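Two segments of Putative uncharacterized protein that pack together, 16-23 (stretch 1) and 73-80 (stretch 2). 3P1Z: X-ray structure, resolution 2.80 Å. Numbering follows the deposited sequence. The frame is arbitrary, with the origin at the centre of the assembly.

Stretch 1 16-23: RLGVEGVF
Stretch 2, residues 73-80: VEVIAGLG

Stretch 2 runs along a helix that begins earlier in the chain and packs on a hairpin made by residues 16-23. Arg 16 and Phe 23 pair through backbone hydrogen bonds of 2.9 Å (Arg 16 N to Phe 23 O) and 3.0 Å (Phe 23 N to Arg 16 O). Gly 18 N donates a hydrogen bond to Gly 21 O at 2.8 Å. Strand 16-18 runs nearly parallel to the helix, at 5°, with axes 9.7 Å apart. No hydrogen bond crosses the contact; it is mainly apolar side-chain packing, also against backbone, and buries 312 Å², both sides summed.

Val 73 makes no contact. Glu 74 (chi1 t, chi2 t) has CA-to-CB pointing toward the hairpin; the backbone O of Glu 74 lies 3.8 Å from Leu 17 CD2. Val 75 (t) places CG2 3.7 Å from Val 22 CG2 (Val 22 also t). Val 75 CA is 6.9 Å from Leu 17 CA. Ile 76 points away, and Ala 77 does not touch. Gly 78 CA sits 4.2 Å from Leu 17 CD2; a CB here would clash with that methyl. Leu 79 (m, t) covers the turn, its CA 6.5 Å from Glu 20 CA. Leu 79 CD2 is 3.7 Å from Leu 17 CD1 (Leu 17 is t, p) and 3.4 Å from Gly 21 N. Leu 79 CD1 is 4.2 Å from Val 22 CG2. Gly 21 has phi 128° and psi 158°, where a CB would jam against the carbonyl O of Glu 20. Gly 80, at phi 74°, closes the helix in a Schellman motif.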

# COMPACT_ATOMS: atom_id res chain seq x y z
N ARG A 16 -20.87 15.02 -38.66
CA ARG A 16 -20.09 16.25 -38.55
C ARG A 16 -20.05 16.70 -37.10
O ARG A 16 -20.95 16.41 -36.32
CB ARG A 16 -20.73 17.36 -39.36
CG ARG A 16 -21.88 18.01 -38.66
CD ARG A 16 -22.19 19.38 -39.21
NE ARG A 16 -23.47 19.86 -38.71
CZ ARG A 16 -24.64 19.64 -39.32
NH1 ARG A 16 -24.67 18.95 -40.46
NH2 ARG A 16 -25.77 20.11 -38.79
N LEU A 17 -19.01 17.44 -36.75
CA LEU A 17 -18.88 17.90 -35.38
C LEU A 17 -19.32 19.35 -35.29
O LEU A 17 -18.66 20.24 -35.81
CB LEU A 17 -17.44 17.77 -34.91
CG LEU A 17 -17.27 18.16 -33.45
CD1 LEU A 17 -18.14 17.25 -32.59
CD2 LEU A 17 -15.81 18.07 -33.05
N GLY A 18 -20.44 19.59 -34.62
CA GLY A 18 -20.89 20.95 -34.37
C GLY A 18 -20.34 21.51 -33.07
O GLY A 18 -19.68 20.81 -32.30
N VAL A 19 -20.62 22.79 -32.83
CA VAL A 19 -20.20 23.45 -31.59
C VAL A 19 -20.55 22.65 -30.34
O VAL A 19 -19.71 22.49 -29.45
CB VAL A 19 -20.78 24.86 -31.45
CG1 VAL A 19 -20.81 25.26 -29.98
CG2 VAL A 19 -19.96 25.85 -32.26
N GLU A 20 -21.79 22.17 -30.25
CA GLU A 20 -22.13 21.24 -29.18
C GLU A 20 -22.88 20.06 -29.74
O GLU A 20 -24.11 20.07 -29.85
CB GLU A 20 -22.96 21.89 -28.07
CG GLU A 20 -22.55 21.45 -26.64
CD GLU A 20 -22.57 19.93 -26.39
OE1 GLU A 20 -21.80 19.47 -25.52
OE2 GLU A 20 -23.35 19.20 -27.06
N GLY A 21 -22.12 19.03 -30.09
CA GLY A 21 -22.72 17.78 -30.47
C GLY A 21 -22.24 17.24 -31.80
O GLY A 21 -21.71 17.96 -32.66
N VAL A 22 -22.44 15.94 -31.91
CA VAL A 22 -22.18 15.21 -33.13
C VAL A 22 -23.52 15.07 -33.82
O VAL A 22 -24.54 14.78 -33.19
CB VAL A 22 -21.61 13.81 -32.85
CG1 VAL A 22 -21.63 12.96 -34.12
CG2 VAL A 22 -20.20 13.93 -32.30
N PHE A 23 -23.51 15.33 -35.13
CA PHE A 23 -24.70 15.18 -35.93
C PHE A 23 -24.49 14.21 -37.08
O PHE A 23 -23.59 14.38 -37.91
CB PHE A 23 -25.21 16.53 -36.45
CG PHE A 23 -26.31 16.39 -37.43
CD1 PHE A 23 -27.32 15.48 -37.18
CD2 PHE A 23 -26.37 17.13 -38.61
CE1 PHE A 23 -28.36 15.28 -38.07
CE2 PHE A 23 -27.41 16.93 -39.52
CZ PHE A 23 -28.39 16.00 -39.25
N VAL A 73 -10.72 10.82 -31.01
CA VAL A 73 -9.99 11.92 -30.42
C VAL A 73 -10.61 13.26 -30.80
O VAL A 73 -10.50 14.22 -30.06
CB VAL A 73 -8.51 11.90 -30.87
CG1 VAL A 73 -7.80 13.21 -30.51
CG2 VAL A 73 -7.81 10.70 -30.26
N GLU A 74 -11.29 13.30 -31.95
CA GLU A 74 -11.82 14.56 -32.47
C GLU A 74 -13.05 15.00 -31.70
O GLU A 74 -13.12 16.12 -31.19
CB GLU A 74 -12.16 14.44 -33.96
CG GLU A 74 -12.29 15.79 -34.67
CD GLU A 74 -12.79 15.66 -36.10
OE1 GLU A 74 -12.21 14.85 -36.86
OE2 GLU A 74 -13.76 16.36 -36.45
N VAL A 75 -14.02 14.11 -31.63
CA VAL A 75 -15.18 14.34 -30.80
C VAL A 75 -14.71 14.60 -29.38
O VAL A 75 -15.08 15.61 -28.76
CB VAL A 75 -16.13 13.12 -30.88
CG1 VAL A 75 -17.32 13.28 -29.94
CG2 VAL A 75 -16.60 12.92 -32.32
N ILE A 76 -13.85 13.71 -28.87
CA ILE A 76 -13.41 13.77 -27.48
C ILE A 76 -12.79 15.10 -27.09
O ILE A 76 -13.25 15.76 -26.16
CB ILE A 76 -12.37 12.68 -27.18
CG1 ILE A 76 -13.06 11.33 -27.00
CG2 ILE A 76 -11.59 13.04 -25.93
CD1 ILE A 76 -12.10 10.20 -26.72
N ALA A 77 -11.74 15.49 -27.79
CA ALA A 77 -11.15 16.79 -27.55
C ALA A 77 -12.20 17.85 -27.83
O ALA A 77 -12.49 18.70 -26.98
CB ALA A 77 -9.93 17.00 -28.44
N GLY A 78 -12.81 17.76 -29.01
CA GLY A 78 -13.66 18.81 -29.52
C GLY A 78 -14.72 19.24 -28.54
O GLY A 78 -14.88 20.44 -28.26
N LEU A 79 -15.44 18.25 -28.01
CA LEU A 79 -16.60 18.48 -27.16
C LEU A 79 -16.21 18.66 -25.70
O LEU A 79 -17.06 18.91 -24.84
CB LEU A 79 -17.61 17.33 -27.32
CG LEU A 79 -18.17 17.16 -28.74
CD1 LEU A 79 -19.12 15.98 -28.85
CD2 LEU A 79 -18.88 18.43 -29.19
N GLY A 80 -14.92 18.54 -25.42
CA GLY A 80 -14.42 18.68 -24.06
C GLY A 80 -14.72 17.48 -23.17
O GLY A 80 -15.00 17.65 -21.99